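Local coordinates for actin-related protein 8 (Homo sapiens, PDB 4FO0) that binds ATP, hydrolyses it only slowly and does not polymerize, and serves as a proposed core subunit of the INO80 chromatin-remodeling complex, at residues Tyr209-Val218 and Val582-Trp593. Numbering follows the deposited sequence.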
ATOM      1  N   TYR A 209     -13.442  -4.205   6.822  1.00 37.26           N
ATOM      2  CA  TYR A 209     -13.319  -5.449   6.055  1.00 40.17           C
ATOM      3  C   TYR A 209     -14.662  -5.870   5.491  1.00 39.19           C
ATOM      4  O   TYR A 209     -15.699  -5.395   5.910  1.00 43.80           O
ATOM      5  CB  TYR A 209     -12.768  -6.589   6.938  1.00 45.04           C
ATOM      6  CG  TYR A 209     -13.526  -6.718   8.233  1.00 41.88           C
ATOM      7  CD1 TYR A 209     -13.101  -6.054   9.379  1.00 41.88           C
ATOM      8  CD2 TYR A 209     -14.701  -7.450   8.299  1.00 47.56           C
ATOM      9  CE1 TYR A 209     -13.816  -6.141  10.563  1.00 51.67           C
ATOM     10  CE2 TYR A 209     -15.424  -7.540   9.483  1.00 58.98           C
ATOM     11  CZ  TYR A 209     -14.974  -6.885  10.605  1.00 42.83           C
ATOM     12  OH  TYR A 209     -15.689  -6.975  11.769  1.00 58.53           O
ATOM     13  N   ASN A 210     -14.634  -6.782   4.536  1.00 40.87           N
ATOM     14  CA  ASN A 210     -15.856  -7.306   3.985  1.00 38.49           C
ATOM     15  C   ASN A 210     -16.103  -8.705   4.555  1.00 38.86           C
ATOM     16  O   ASN A 210     -15.332  -9.631   4.292  1.00 40.89           O
ATOM     17  CB  ASN A 210     -15.728  -7.331   2.468  1.00 28.37           C
ATOM     18  CG  ASN A 210     -16.913  -7.978   1.791  1.00 45.58           C
ATOM     19  OD1 ASN A 210     -17.427  -9.007   2.246  1.00 49.41           O
ATOM     20  ND2 ASN A 210     -17.351  -7.384   0.682  1.00 35.92           N
ATOM     21  N   LYS A 211     -17.165  -8.855   5.346  1.00 36.54           N
ATOM     22  CA  LYS A 211     -17.420 -10.120   6.046  1.00 36.34           C
ATOM     23  C   LYS A 211     -17.439 -11.316   5.105  1.00 42.09           C
ATOM     24  O   LYS A 211     -16.781 -12.327   5.353  1.00 42.55           O
ATOM     25  CB  LYS A 211     -18.730 -10.067   6.829  1.00 39.46           C
ATOM     26  CG  LYS A 211     -18.710  -9.143   8.033  1.00 41.94           C
ATOM     27  CD  LYS A 211     -20.093  -9.092   8.675  1.00 55.00           C
ATOM     28  CE  LYS A 211     -20.169  -8.044   9.778  1.00 94.68           C
ATOM     29  NZ  LYS A 211     -19.882  -6.661   9.284  1.00 88.97           N
ATOM     30  N   GLN A 212     -18.190 -11.204   4.019  1.00 40.20           N
ATOM     31  CA  GLN A 212     -18.280 -12.307   3.084  1.00 39.59           C
ATOM     32  C   GLN A 212     -16.913 -12.763   2.582  1.00 41.58           C
ATOM     33  O   GLN A 212     -16.629 -13.959   2.511  1.00 44.12           O
ATOM     34  CB  GLN A 212     -19.155 -11.930   1.896  1.00 35.45           C
ATOM     35  CG  GLN A 212     -19.738 -13.162   1.214  1.00 66.72           C
ATOM     36  CD  GLN A 212     -19.677 -13.089  -0.298  1.00 77.68           C
ATOM     37  OE1 GLN A 212     -19.727 -12.005  -0.891  1.00 55.88           O
ATOM     38  NE2 GLN A 212     -19.562 -14.252  -0.935  1.00 84.32           N
ATOM     39  N   HIS A 213     -16.081 -11.792   2.223  1.00 41.36           N
ATOM     40  CA  HIS A 213     -14.776 -12.059   1.635  1.00 36.31           C
ATOM     41  C   HIS A 213     -13.792 -12.642   2.612  1.00 40.45           C
ATOM     42  O   HIS A 213     -13.013 -13.528   2.256  1.00 40.30           O
ATOM     43  CB  HIS A 213     -14.193 -10.782   1.058  1.00 35.13           C
ATOM     44  CG  HIS A 213     -14.927 -10.298  -0.141  1.00 41.10           C
ATOM     45  ND1 HIS A 213     -14.729  -9.049  -0.685  1.00 37.83           N
ATOM     46  CD2 HIS A 213     -15.871 -10.900  -0.901  1.00 37.28           C
ATOM     47  CE1 HIS A 213     -15.521  -8.902  -1.730  1.00 31.23           C
ATOM     48  NE2 HIS A 213     -16.219 -10.014  -1.887  1.00 40.21           N
ATOM     49  N   VAL A 214     -13.794 -12.100   3.825  1.00 37.07           N
ATOM     50  CA  VAL A 214     -12.997 -12.651   4.908  1.00 34.30           C
ATOM     51  C   VAL A 214     -13.417 -14.102   5.149  1.00 43.56           C
ATOM     52  O   VAL A 214     -12.574 -15.006   5.189  1.00 37.98           O
ATOM     53  CB  VAL A 214     -13.189 -11.825   6.164  1.00 40.29           C
ATOM     54  CG1 VAL A 214     -12.427 -12.430   7.340  1.00 39.46           C
ATOM     55  CG2 VAL A 214     -12.736 -10.422   5.891  1.00 38.58           C
ATOM     56  N   LYS A 215     -14.725 -14.320   5.275  1.00 39.34           N
ATOM     57  CA  LYS A 215     -15.273 -15.667   5.403  1.00 41.37           C
ATOM     58  C   LYS A 215     -14.641 -16.598   4.369  1.00 43.10           C
ATOM     59  O   LYS A 215     -14.083 -17.639   4.709  1.00 43.51           O
ATOM     60  CB  LYS A 215     -16.788 -15.628   5.226  1.00 41.83           C
ATOM     61  CG  LYS A 215     -17.489 -16.961   5.409  1.00 58.12           C
ATOM     62  CD  LYS A 215     -18.930 -16.922   4.886  1.00 52.42           C
ATOM     63  CE  LYS A 215     -18.985 -17.091   3.368  1.00 61.38           C
ATOM     64  NZ  LYS A 215     -20.343 -16.832   2.801  1.00 77.60           N
ATOM     65  N   GLU A 216     -14.714 -16.197   3.106  1.00 39.37           N
ATOM     66  CA  GLU A 216     -14.166 -16.974   2.002  1.00 36.56           C
ATOM     67  C   GLU A 216     -12.681 -17.277   2.139  1.00 38.50           C
ATOM     68  O   GLU A 216     -12.221 -18.352   1.752  1.00 47.70           O
ATOM     69  CB  GLU A 216     -14.383 -16.225   0.688  1.00 46.75           C
ATOM     70  CG  GLU A 216     -15.827 -16.142   0.240  1.00 57.08           C
ATOM     71  CD  GLU A 216     -16.346 -17.469  -0.267  1.00 71.94           C
ATOM     72  OE1 GLU A 216     -15.530 -18.409  -0.409  1.00 75.31           O
ATOM     73  OE2 GLU A 216     -17.566 -17.569  -0.522  1.00 87.27           O
ATOM     74  N   LEU A 217     -11.930 -16.313   2.653  1.00 35.07           N
ATOM     75  CA  LEU A 217     -10.484 -16.437   2.761  1.00 35.60           C
ATOM     76  C   LEU A 217     -10.155 -17.443   3.842  1.00 45.93           C
ATOM     77  O   LEU A 217      -9.348 -18.354   3.649  1.00 44.52           O
ATOM     78  CB  LEU A 217      -9.860 -15.084   3.111  1.00 26.29           C
ATOM     79  CG  LEU A 217      -9.802 -14.097   1.945  1.00 44.85           C
ATOM     80  CD1 LEU A 217      -9.383 -12.714   2.433  1.00 25.68           C
ATOM     81  CD2 LEU A 217      -8.861 -14.605   0.855  1.00 22.95           C
ATOM     82  N   VAL A 218     -10.786 -17.253   4.990  1.00 36.35           N
ATOM     83  CA  VAL A 218     -10.702 -18.205   6.071  1.00 39.06           C
ATOM     84  C   VAL A 218     -11.033 -19.598   5.554  1.00 44.21           C
ATOM     85  O   VAL A 218     -10.331 -20.568   5.843  1.00 41.63           O
ATOM     86  CB  VAL A 218     -11.686 -17.853   7.181  1.00 43.68           C
ATOM     87  CG1 VAL A 218     -11.750 -18.986   8.191  1.00 38.25           C
ATOM     88  CG2 VAL A 218     -11.291 -16.535   7.834  1.00 34.01           C
ATOM     89  N   VAL A 582     -18.953 -19.785   9.634  1.00 64.72           N
ATOM     90  CA  VAL A 582     -18.970 -18.369   9.981  1.00 52.20           C
ATOM     91  C   VAL A 582     -19.312 -18.103  11.434  1.00 58.20           C
ATOM     92  O   VAL A 582     -18.964 -17.056  11.990  1.00 59.91           O
ATOM     93  CB  VAL A 582     -20.008 -17.636   9.128  1.00 62.38           C
ATOM     94  CG1 VAL A 582     -19.822 -16.125   9.246  1.00 57.19           C
ATOM     95  CG2 VAL A 582     -19.911 -18.112   7.684  1.00 67.79           C
ATOM     96  N   ARG A 583     -20.028 -19.042  12.034  1.00 63.33           N
ATOM     97  CA  ARG A 583     -20.403 -18.928  13.429  1.00 63.33           C
ATOM     98  C   ARG A 583     -19.154 -18.735  14.296  1.00 58.58           C
ATOM     99  O   ARG A 583     -19.202 -18.084  15.337  1.00 53.23           O
ATOM    100  CB  ARG A 583     -21.160 -20.183  13.851  1.00 67.58           C
ATOM    101  CG  ARG A 583     -21.932 -20.055  15.145  1.00 70.69           C
ATOM    102  CD  ARG A 583     -22.011 -21.412  15.817  1.00 88.96           C
ATOM    103  NE  ARG A 583     -23.106 -21.504  16.776  1.00124.41           N
ATOM    104  CZ  ARG A 583     -23.203 -22.457  17.697  1.00113.71           C
ATOM    105  NH1 ARG A 583     -22.258 -23.385  17.787  1.00 94.42           N
ATOM    106  NH2 ARG A 583     -24.234 -22.476  18.534  1.00101.93           N
ATOM    107  N   MET A 584     -18.029 -19.288  13.849  1.00 48.42           N
ATOM    108  CA  MET A 584     -16.801 -19.235  14.630  1.00 53.86           C
ATOM    109  C   MET A 584     -16.288 -17.816  14.745  1.00 56.74           C
ATOM    110  O   MET A 584     -15.884 -17.371  15.817  1.00 61.97           O
ATOM    111  CB  MET A 584     -15.734 -20.122  14.006  1.00 54.43           C
ATOM    112  CG  MET A 584     -16.197 -21.551  13.775  1.00 67.92           C
ATOM    113  SD  MET A 584     -16.412 -22.444  15.326  1.00 74.50           S
ATOM    114  CE  MET A 584     -16.282 -21.124  16.532  1.00 66.80           C
ATOM    115  N   LEU A 585     -16.323 -17.104  13.629  1.00 58.56           N
ATOM    116  CA  LEU A 585     -15.892 -15.715  13.592  1.00 53.41           C
ATOM    117  C   LEU A 585     -16.767 -14.853  14.489  1.00 59.45           C
ATOM    118  O   LEU A 585     -16.259 -14.036  15.257  1.00 62.77           O
ATOM    119  CB  LEU A 585     -15.896 -15.202  12.150  1.00 54.11           C
ATOM    120  CG  LEU A 585     -14.891 -15.980  11.293  1.00 55.85           C
ATOM    121  CD1 LEU A 585     -15.182 -15.858   9.818  1.00 47.85           C
ATOM    122  CD2 LEU A 585     -13.465 -15.538  11.597  1.00 31.84           C
ATOM    123  N   ARG A 586     -18.081 -15.038  14.403  1.00 55.31           N
ATOM    124  CA  ARG A 586     -18.979 -14.296  15.278  1.00 67.08           C
ATOM    125  C   ARG A 586     -18.667 -14.569  16.744  1.00 72.85           C
ATOM    126  O   ARG A 586     -18.624 -13.648  17.558  1.00 73.36           O
ATOM    127  CB  ARG A 586     -20.445 -14.593  14.962  1.00 63.06           C
ATOM    128  CG  ARG A 586     -20.974 -13.738  13.823  1.00 89.56           C
ATOM    129  CD  ARG A 586     -22.470 -13.846  13.670  1.00 78.41           C
ATOM    130  NE  ARG A 586     -22.885 -15.195  13.299  1.00 89.89           N
ATOM    131  CZ  ARG A 586     -22.949 -15.647  12.049  1.00 92.03           C
ATOM    132  NH1 ARG A 586     -23.347 -16.894  11.822  1.00 80.71           N
ATOM    133  NH2 ARG A 586     -22.616 -14.859  11.030  1.00 74.57           N
ATOM    134  N   GLU A 587     -18.432 -15.833  17.077  1.00 67.07           N
ATOM    135  CA  GLU A 587     -18.134 -16.191  18.457  1.00 64.02           C
ATOM    136  C   GLU A 587     -16.753 -15.725  18.880  1.00 52.47           C
ATOM    137  O   GLU A 587     -16.593 -15.099  19.921  1.00 74.32           O
ATOM    138  CB  GLU A 587     -18.227 -17.704  18.666  1.00 69.22           C
ATOM    139  CG  GLU A 587     -19.636 -18.280  18.618  1.00 79.02           C
ATOM    140  CD  GLU A 587     -19.637 -19.804  18.666  1.00 95.88           C
ATOM    141  OE1 GLU A 587     -18.621 -20.390  19.106  1.00 92.68           O
ATOM    142  OE2 GLU A 587     -20.646 -20.419  18.253  1.00 82.70           O
ATOM    143  N   ARG A 588     -15.759 -16.011  18.051  1.00 57.24           N
ATOM    144  CA  ARG A 588     -14.389 -16.070  18.535  1.00 50.18           C
ATOM    145  C   ARG A 588     -13.414 -15.050  17.950  1.00 55.95           C
ATOM    146  O   ARG A 588     -12.203 -15.154  18.155  1.00 61.96           O
ATOM    147  CB  ARG A 588     -13.851 -17.484  18.310  1.00 55.12           C
ATOM    148  CG  ARG A 588     -12.660 -17.823  19.153  1.00 52.59           C
ATOM    149  CD  ARG A 588     -12.198 -19.209  18.850  1.00 50.29           C
ATOM    150  NE  ARG A 588     -13.199 -20.207  19.200  1.00 56.29           N
ATOM    151  CZ  ARG A 588     -13.056 -21.501  18.943  1.00 61.09           C
ATOM    152  NH1 ARG A 588     -11.956 -21.931  18.337  1.00 61.32           N
ATOM    153  NH2 ARG A 588     -14.002 -22.361  19.278  1.00 55.85           N
ATOM    154  N   ALA A 589     -13.922 -14.065  17.229  1.00 54.84           N
ATOM    155  CA  ALA A 589     -13.041 -13.050  16.671  1.00 60.05           C
ATOM    156  C   ALA A 589     -12.626 -12.017  17.722  1.00 43.76           C
ATOM    157  O   ALA A 589     -13.458 -11.526  18.484  1.00 61.93           O
ATOM    158  CB  ALA A 589     -13.684 -12.376  15.469  1.00 48.75           C
ATOM    159  N   ALA A 590     -11.333 -11.700  17.740  1.00 56.65           N
ATOM    160  CA  ALA A 590     -10.760 -10.702  18.646  1.00 56.62           C
ATOM    161  C   ALA A 590     -11.477  -9.368  18.548  1.00 63.78           C
ATOM    162  O   ALA A 590     -11.643  -8.655  19.543  1.00 70.84           O
ATOM    163  CB  ALA A 590      -9.281 -10.514  18.353  1.00 67.30           C
ATOM    164  N   PHE A 591     -11.883  -9.022  17.335  1.00 47.08           N
ATOM    165  CA  PHE A 591     -12.648  -7.813  17.122  1.00 49.30           C
ATOM    166  C   PHE A 591     -14.126  -8.178  17.062  1.00 54.93           C
ATOM    167  O   PHE A 591     -14.489  -9.357  16.995  1.00 55.05           O
ATOM    168  CB  PHE A 591     -12.211  -7.152  15.821  1.00 46.24           C
ATOM    169  CG  PHE A 591     -12.217  -8.082  14.660  1.00 43.70           C
ATOM    170  CD1 PHE A 591     -11.130  -8.896  14.413  1.00 46.40           C
ATOM    171  CD2 PHE A 591     -13.326  -8.176  13.838  1.00 37.05           C
ATOM    172  CE1 PHE A 591     -11.135  -9.768  13.345  1.00 47.33           C
ATOM    173  CE2 PHE A 591     -13.336  -9.041  12.771  1.00 40.90           C
ATOM    174  CZ  PHE A 591     -12.240  -9.840  12.523  1.00 46.60           C
ATOM    175  N   VAL A 592     -14.981  -7.165  17.091  1.00 47.09           N
ATOM    176  CA  VAL A 592     -16.407  -7.396  16.953  1.00 54.99           C
ATOM    177  C   VAL A 592     -16.762  -7.682  15.495  1.00 43.81           C
ATOM    178  O   VAL A 592     -16.818  -6.779  14.663  1.00 56.77           O
ATOM    179  CB  VAL A 592     -17.207  -6.196  17.478  1.00 61.71           C
ATOM    180  CG1 VAL A 592     -18.688  -6.388  17.220  1.00 44.61           C
ATOM    181  CG2 VAL A 592     -16.940  -6.017  18.957  1.00 42.42           C
ATOM    182  N   TRP A 593     -16.985  -8.953  15.189  1.00 47.04           N
ATOM    183  CA  TRP A 593     -17.372  -9.347  13.843  1.00 68.17           C
ATOM    184  C   TRP A 593     -18.551  -8.501  13.367  1.00 76.85           C
ATOM    185  O   TRP A 593     -18.475  -7.822  12.332  1.00 66.49           O
ATOM    186  CB  TRP A 593     -17.717 -10.834  13.809  1.00 55.18           C
ATOM    187  CG  TRP A 593     -18.121 -11.329  12.468  1.00 55.15           C
ATOM    188  CD1 TRP A 593     -19.391 -11.596  12.038  1.00 65.96           C
ATOM    189  CD2 TRP A 593     -17.253 -11.624  11.371  1.00 61.24           C
ATOM    190  NE1 TRP A 593     -19.366 -12.041  10.735  1.00 67.47           N
ATOM    191  CE2 TRP A 593     -18.067 -12.068  10.302  1.00 60.67           C
ATOM    192  CE3 TRP A 593     -15.867 -11.551  11.184  1.00 55.96           C
ATOM    193  CZ2 TRP A 593     -17.539 -12.439   9.066  1.00 49.01           C
ATOM    194  CZ3 TRP A 593     -15.341 -11.925   9.952  1.00 46.03           C
ATOM    195  CH2 TRP A 593     -16.177 -12.363   8.911  1.00 53.41           C
ATOM    196  OXT TRP A 593     -19.595  -8.458  14.023  1.00 80.55           O
TER
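Trp593, the last residue of the chain, lays its indole against Tyr209, just ahead of helix 211-225, and Lys211 in its first turn. With CG anti to its backbone N (chi1 -180°), the indole reaches back between this helix and helix 583-588. The aliphatic part of Lys211 runs across one face, CG sitting 4.1 Å from the centroid of the Trp593 six-membered ring in a CH-pi contact, while Leu585 CB lies over the opposite face, toward its rim. Val214 CG1 meets the ring edge, 3.9 Å from Trp593 CZ3. On the Lys211 side the Tyr209 ring lies nearly parallel to the indole, but slid so far along that the two barely overlap. Tyr209 OH donates to the terminal carboxylate, 3.0 Å from Trp593 O, tilted 26° from the carbonyl plane. The Phe591 ring approaches the phenol obliquely, its CE2 3.5 Å from Tyr209 CZ, and completes an aromatic cluster. A phenylalanine in place of Tyr209 would probably leave Trp593 O without this hydrogen bond and the carboxylate freer to turn. Further along, Val218 CG2 faces Leu585 CD1, and Trp577 of helix 574-580 touches both residues. Within the actin fold, probably in the part corresponding to subdomain 1 of actin, the C-terminal residues thus pack against the start of helix 211-225 through mixed chemistry: hydrophobic cover for the indole, a phenol for the carboxylate, and Lys211 NZ, 3.6 Å from Trp593 O, probably easing the terminal negative charge.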